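Local coordinates for Bak protein (Grouper iridovirus, PDB 5VMN) that is a viral Bcl-2 protein that inhibits apoptosis of the host cell by exclusively sequestering the pro-apoptotic protein Bim, at residues 44-50 with 77-81; 50-54 with 94-100. All blocks are in the same frame, centred on the assembly; numbering follows the deposited sequence.

Overall arrangement
Both contacts are partly buried and lie in the all-helical Bcl-2 fold of this single chain. Interaction 1 lays the loop between helix 40-44 and helix 53-60 on helix 68-84. It sits farther out, its centre about 13 Å from the chain centre, and is mostly aromatic, with one hydrogen bond from Tyr81 to Pro48. Interaction 2 sets the end of that loop and the start of helix 53-60 against helix 88-103, its centre about 9 Å from the chain centre. Its chemistry is mainly aliphatic, with one glutamine amide reaching the backbone. The two share Leu50 and touch directly: Tyr81 of interaction 1 packs on Pro51 and Ile53 of interaction 2, and Ser78 meets Ile53 and Leu98.

Interaction 1. Residues 44-50 with 77-81; sequences FRAFPRL and ISQLY. With EDO (1,2-ethanediol), chain L.
Tyr81 of helix 68-84 meets Phe44 with its ring face and Pro48 with its hydroxyl. Its bond to CB does not point at the loop, but with CG beside the backbone N (chi1 -85°) the ring end comes nearer to it. From CB outward, the ring first meets Phe44. CG, CD2 and CE2 all lie close to Phe44 CE1, which stands 3.6 Å above the Tyr81 ring plane, over its centre. This is a T-shaped pair with planes at 80°, the edge of Phe44 toward the face of Tyr81. CD1 also touches Phe44 CZ. Farther along, CE1 reaches Pro48 O, which lies at the ring edge. At the tip, Tyr81 OH donates a hydrogen bond to Pro48 O at 2.7 Å. It meets a lone pair in the carbonyl plane, with a C=O...O angle of 140°. A water donates to the same hydroxyl, which therefore has two polar partners; the water's own bond to Leu50 O is weak. Phe47 CB comes within 3.4 Å of Tyr81 OH.

In this Bcl-2 fold, the loop joins two short helices and runs along one turn of the longer helix 68-84, from Ile77 to Tyr81. A type I beta turn from Phe44 to Phe47 brings both phenylalanines to that helix.

Phe44 is held from a second direction by Leu80. Leu80 CB makes a CH-pi contact over one face of the ring, 3.7 Å from its centroid. Leu80 CD1 lies 3.8 Å from Phe44 CB. One turn before Tyr81, Phe47 CZ touches Ile77 CD1 at 3.7 Å.

Interaction 2. Residues 50-54 with 94-100; sequences LPNIL and ITEQLER
The loop 50-52 turns into helix 53-60 beside helix 88-103, and Leu54 and Gln97 come nearest, with CA atoms 5.4 Å apart. Gln97 reaches across to the helix start. Its chain is extended beyond CG (chi2 170°), which carries the amide to the backbone of Pro51 and Ile53. Ile53 N donates to Gln97 OE1 at 2.8 Å. The N-H...O angle is nearly straight at 173°, but the donor sits above the carbonyl plane. The other end of the amide, Gln97 NE2, makes a weak bond to Pro51 O at 3.4 Å. A water bridges the same two atoms. Nearer the backbone, Gln97 CB packs on Ile53 CB.

Apolar contacts lie alongside. Ile53 CG2 meets Leu98 CD2 at 3.7 Å, while Ile53 CG1 meets Ile94 CG2. Pro51 CG lies on Ile94 CG1 at 3.9 Å. At the more exposed margin, Leu54 CD2 comes to the edge of the Arg100 guanidinium, 3.8 Å from NE.

Asn52 is the N-cap of helix 53-60, and its OD1 accepts from Glu55 N. Gln97 of helix 88-103 takes the N-H of Ile53 from outside, a side-chain-to-helix-start contact between two helices of the Bcl-2 bundle.

Interaction 1. Residues 44-50 with 77-81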
loop_
_atom_site.group_PDB
_atom_site.type_symbol
_atom_site.label_atom_id
_atom_site.label_comp_id
_atom_site.label_asym_id
_atom_site.label_seq_id
_atom_site.Cartn_x
_atom_site.Cartn_y
_atom_site.Cartn_z
ATOM N N PHE A 44 5.322 -11.886 7.968
ATOM C CA PHE A 44 6.321 -10.882 7.597
ATOM C C PHE A 44 7.727 -11.313 7.982
ATOM O O PHE A 44 8.697 -10.903 7.342
ATOM C CB PHE A 44 5.969 -9.552 8.265
ATOM C CG PHE A 44 7.009 -8.450 8.074
ATOM C CD1 PHE A 44 7.161 -7.835 6.873
ATOM C CD2 PHE A 44 7.788 -8.030 9.148
ATOM C CE1 PHE A 44 8.099 -6.818 6.714
ATOM C CE2 PHE A 44 8.712 -7.017 8.996
ATOM C CZ PHE A 44 8.851 -6.411 7.781
ATOM N N ARG A 45 7.863 -12.123 9.029
ATOM C CA ARG A 45 9.187 -12.532 9.479
ATOM C C ARG A 45 9.925 -13.335 8.426
ATOM O O ARG A 45 11.157 -13.453 8.501
ATOM C CB ARG A 45 9.068 -13.359 10.755
ATOM C CG ARG A 45 8.580 -12.558 11.934
ATOM C CD ARG A 45 8.878 -13.247 13.246
ATOM N NE ARG A 45 8.287 -12.463 14.333
ATOM C CZ ARG A 45 7.056 -12.626 14.786
ATOM N NH1 ARG A 45 6.284 -13.579 14.280
ATOM N NH2 ARG A 45 6.604 -11.850 15.770
ATOM N N ALA A 46 9.196 -13.905 7.469
ATOM C CA ALA A 46 9.778 -14.738 6.437
ATOM C C ALA A 46 10.150 -13.935 5.196
ATOM O O ALA A 46 10.664 -14.512 4.239
ATOM C CB ALA A 46 8.807 -15.865 6.054
ATOM N N PHE A 47 9.930 -12.627 5.193
ATOM C CA PHE A 47 10.294 -11.742 4.086
ATOM C C PHE A 47 11.749 -11.303 4.226
ATOM O O PHE A 47 12.328 -11.412 5.306
ATOM C CB PHE A 47 9.386 -10.519 4.098
ATOM C CG PHE A 47 8.012 -10.731 3.475
ATOM C CD1 PHE A 47 7.619 -9.988 2.371
ATOM C CD2 PHE A 47 7.123 -11.626 3.996
ATOM C CE1 PHE A 47 6.400 -10.180 1.777
ATOM C CE2 PHE A 47 5.875 -11.792 3.417
ATOM C CZ PHE A 47 5.520 -11.067 2.317
ATOM N N PRO A 48 12.379 -10.804 3.164
ATOM C CA PRO A 48 13.774 -10.392 3.275
ATOM C C PRO A 48 13.913 -9.139 4.103
ATOM O O PRO A 48 12.991 -8.338 4.225
ATOM C CB PRO A 48 14.220 -10.137 1.829
ATOM C CG PRO A 48 13.111 -10.234 1.020
ATOM C CD PRO A 48 11.933 -10.761 1.778
ATOM N N ARG A 49 15.111 -8.979 4.661
ATOM C CA ARG A 49 15.391 -7.802 5.480
ATOM C C ARG A 49 15.327 -6.539 4.646
ATOM O O ARG A 49 14.827 -5.499 5.105
ATOM C CB ARG A 49 16.769 -7.966 6.142
ATOM C CG ARG A 49 16.758 -9.139 7.110
ATOM C CD ARG A 49 18.008 -9.973 7.024
ATOM N NE ARG A 49 19.051 -9.331 7.766
ATOM C CZ ARG A 49 20.312 -9.740 7.787
ATOM N NH1 ARG A 49 20.719 -10.794 7.086
ATOM N NH2 ARG A 49 21.163 -9.064 8.507
ATOM N N LEU A 50 15.792 -6.620 3.398
ATOM C CA LEU A 50 15.869 -5.456 2.523
ATOM C C LEU A 50 14.552 -5.318 1.783
ATOM O O LEU A 50 14.181 -6.236 1.052
ATOM C CB LEU A 50 16.994 -5.641 1.515
ATOM C CG LEU A 50 17.212 -4.446 0.602
ATOM C CD1 LEU A 50 17.729 -3.258 1.394
ATOM C CD2 LEU A 50 18.199 -4.828 -0.488
ATOM N N ILE A 77 2.217 -4.946 4.601
ATOM C CA ILE A 77 3.625 -5.361 4.530
ATOM C C ILE A 77 4.522 -4.134 4.428
ATOM O O ILE A 77 5.547 -4.022 5.114
ATOM C CB ILE A 77 3.837 -6.312 3.342
ATOM C CG1 ILE A 77 3.137 -7.638 3.589
ATOM C CG2 ILE A 77 5.345 -6.600 3.119
ATOM C CD1 ILE A 77 2.972 -8.427 2.352
ATOM N N SER A 78 4.160 -3.196 3.560
ATOM C CA SER A 78 4.948 -1.980 3.447
ATOM C C SER A 78 5.045 -1.256 4.787
ATOM O O SER A 78 6.097 -0.701 5.127
ATOM C CB SER A 78 4.353 -1.051 2.384
ATOM O OG SER A 78 4.290 -1.724 1.137
ATOM N N GLN A 79 3.931 -1.190 5.529
ATOM C CA GLN A 79 3.938 -0.546 6.841
ATOM C C GLN A 79 4.883 -1.228 7.821
ATOM O O GLN A 79 5.612 -0.556 8.570
ATOM C CB GLN A 79 2.517 -0.534 7.410
ATOM C CG GLN A 79 2.408 0.110 8.786
ATOM C CD GLN A 79 2.623 1.586 8.754
ATOM O OE1 GLN A 79 1.699 2.343 8.477
ATOM N NE2 GLN A 79 3.844 2.019 9.045
ATOM N N LEU A 80 4.911 -2.559 7.816
ATOM C CA LEU A 80 5.812 -3.274 8.710
ATOM C C LEU A 80 7.266 -2.980 8.361
ATOM O O LEU A 80 8.090 -2.736 9.257
ATOM C CB LEU A 80 5.502 -4.768 8.656
ATOM C CG LEU A 80 4.150 -5.138 9.290
ATOM C CD1 LEU A 80 3.783 -6.558 8.943
ATOM C CD2 LEU A 80 4.224 -5.012 10.814
ATOM N N TYR A 81 7.595 -2.949 7.066
ATOM C CA TYR A 81 8.945 -2.536 6.677
ATOM C C TYR A 81 9.239 -1.110 7.118
ATOM O O TYR A 81 10.337 -0.818 7.596
ATOM C CB TYR A 81 9.123 -2.627 5.159
ATOM C CG TYR A 81 9.527 -3.984 4.635
ATOM C CD1 TYR A 81 10.754 -4.534 4.956
ATOM C CD2 TYR A 81 8.731 -4.657 3.725
ATOM C CE1 TYR A 81 11.136 -5.756 4.427
ATOM C CE2 TYR A 81 9.106 -5.889 3.203
ATOM C CZ TYR A 81 10.317 -6.411 3.547
ATOM O OH TYR A 81 10.708 -7.605 3.011
HETATM C C1 EDO L . 13.222 -11.423 8.350
HETATM O O1 EDO L . 12.917 -12.183 9.556
HETATM C C2 EDO L . 12.095 -10.509 7.876
HETATM O O2 EDO L . 11.663 -9.592 8.887
HETATM O O HOH W 1 11.084 -7.203 0.206
#

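Interaction 2. Residues 50-54 with 94-100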
loop_
_atom_site.group_PDB
_atom_site.type_symbol
_atom_site.label_atom_id
_atom_site.label_comp_id
_atom_site.label_asym_id
_atom_site.label_seq_id
_atom_site.Cartn_x
_atom_site.Cartn_y
_atom_site.Cartn_z
ATOM N N LEU A 50 15.792 -6.620 3.398
ATOM C CA LEU A 50 15.869 -5.456 2.523
ATOM C C LEU A 50 14.552 -5.318 1.783
ATOM O O LEU A 50 14.181 -6.236 1.052
ATOM C CB LEU A 50 16.994 -5.641 1.515
ATOM C CG LEU A 50 17.212 -4.446 0.602
ATOM C CD1 LEU A 50 17.729 -3.258 1.394
ATOM C CD2 LEU A 50 18.199 -4.828 -0.488
ATOM N N PRO A 51 13.804 -4.218 1.934
ATOM C CA PRO A 51 12.507 -4.129 1.249
ATOM C C PRO A 51 12.626 -4.002 -0.264
ATOM O O PRO A 51 13.460 -3.252 -0.784
ATOM C CB PRO A 51 11.881 -2.857 1.826
ATOM C CG PRO A 51 12.978 -2.089 2.400
ATOM C CD PRO A 51 14.036 -3.076 2.831
ATOM N N ASN A 52 11.703 -4.686 -0.974
ATOM C CA ASN A 52 11.488 -4.398 -2.398
ATOM C C ASN A 52 9.986 -4.421 -2.641
ATOM O O ASN A 52 9.412 -5.442 -3.027
ATOM C CB ASN A 52 12.210 -5.379 -3.300
ATOM C CG ASN A 52 12.184 -4.943 -4.741
ATOM O OD1 ASN A 52 11.296 -4.210 -5.161
ATOM N ND2 ASN A 52 13.158 -5.399 -5.510
ATOM N N ILE A 53 9.339 -3.283 -2.376
ATOM C CA ILE A 53 7.880 -3.267 -2.383
ATOM C C ILE A 53 7.350 -3.452 -3.794
ATOM O O ILE A 53 6.255 -4.008 -3.977
ATOM C CB ILE A 53 7.343 -1.968 -1.770
ATOM C CG1 ILE A 53 7.941 -1.715 -0.381
ATOM C CG2 ILE A 53 5.834 -1.999 -1.713
ATOM C CD1 ILE A 53 7.731 -2.802 0.595
ATOM N N LEU A 54 8.055 -2.929 -4.800
ATOM C CA LEU A 54 7.604 -3.131 -6.172
ATOM C C LEU A 54 7.559 -4.611 -6.518
ATOM O O LEU A 54 6.569 -5.098 -7.078
ATOM C CB LEU A 54 8.511 -2.367 -7.139
ATOM C CG LEU A 54 8.205 -2.536 -8.616
ATOM C CD1 LEU A 54 6.786 -2.071 -8.898
ATOM C CD2 LEU A 54 9.213 -1.731 -9.418
ATOM N N ILE A 94 10.994 3.053 0.495
ATOM C CA ILE A 94 9.773 2.261 0.628
ATOM C C ILE A 94 8.598 3.001 0.007
ATOM O O ILE A 94 7.808 2.433 -0.761
ATOM C CB ILE A 94 9.507 1.924 2.107
ATOM C CG1 ILE A 94 10.499 0.884 2.604
ATOM C CG2 ILE A 94 8.110 1.375 2.304
ATOM C CD1 ILE A 94 10.629 0.843 4.101
ATOM N N THR A 95 8.457 4.284 0.343
ATOM C CA THR A 95 7.345 5.064 -0.199
ATOM C C THR A 95 7.453 5.194 -1.712
ATOM O O THR A 95 6.453 5.070 -2.426
ATOM C CB THR A 95 7.301 6.448 0.447
ATOM O OG1 THR A 95 8.472 7.180 0.094
ATOM C CG2 THR A 95 7.241 6.327 1.932
ATOM N N GLU A 96 8.666 5.423 -2.222
ATOM C CA GLU A 96 8.846 5.520 -3.667
ATOM C C GLU A 96 8.564 4.195 -4.345
ATOM O O GLU A 96 7.999 4.174 -5.444
ATOM C CB GLU A 96 10.270 5.984 -4.004
ATOM C CG GLU A 96 10.624 7.340 -3.448
ATOM C CD GLU A 96 12.084 7.720 -3.688
ATOM O OE1 GLU A 96 12.316 8.917 -3.920
ATOM O OE2 GLU A 96 12.984 6.841 -3.646
ATOM N N GLN A 97 8.960 3.079 -3.712
ATOM C CA GLN A 97 8.667 1.763 -4.265
ATOM C C GLN A 97 7.154 1.551 -4.356
ATOM O O GLN A 97 6.641 1.045 -5.364
ATOM C CB GLN A 97 9.324 0.671 -3.394
ATOM C CG GLN A 97 10.872 0.599 -3.459
ATOM C CD GLN A 97 11.531 -0.341 -2.393
ATOM O OE1 GLN A 97 10.861 -1.088 -1.695
ATOM N NE2 GLN A 97 12.844 -0.248 -2.262
ATOM N N LEU A 98 6.427 1.951 -3.311
ATOM C CA LEU A 98 4.967 1.845 -3.313
ATOM C C LEU A 98 4.357 2.672 -4.427
ATOM O O LEU A 98 3.504 2.192 -5.184
ATOM C CB LEU A 98 4.402 2.321 -1.981
ATOM C CG LEU A 98 3.920 1.313 -0.985
ATOM C CD1 LEU A 98 3.256 2.058 0.139
ATOM C CD2 LEU A 98 2.977 0.334 -1.595
ATOM N N GLU A 99 4.772 3.934 -4.532
ATOM C CA GLU A 99 4.232 4.790 -5.580
ATOM C C GLU A 99 4.479 4.184 -6.954
ATOM O O GLU A 99 3.586 4.192 -7.813
ATOM C CB GLU A 99 4.846 6.183 -5.480
ATOM C CG GLU A 99 4.445 6.912 -4.207
ATOM C CD GLU A 99 5.326 8.108 -3.885
ATOM O OE1 GLU A 99 6.504 8.122 -4.292
ATOM O OE2 GLU A 99 4.838 9.038 -3.213
ATOM N N ARG A 100 5.681 3.638 -7.175
ATOM C CA ARG A 100 6.005 3.049 -8.465
ATOM C C ARG A 100 5.063 1.894 -8.781
ATOM O O ARG A 100 4.614 1.744 -9.927
ATOM C CB ARG A 100 7.478 2.591 -8.466
ATOM C CG ARG A 100 8.235 2.694 -9.778
ATOM C CD ARG A 100 9.758 2.814 -9.545
ATOM N NE ARG A 100 10.216 1.834 -8.557
ATOM C CZ ARG A 100 10.989 2.091 -7.496
ATOM N NH1 ARG A 100 11.446 3.314 -7.240
ATOM N NH2 ARG A 100 11.312 1.097 -6.678
HETATM O O HOH W 2 15.209 -1.347 -0.532
#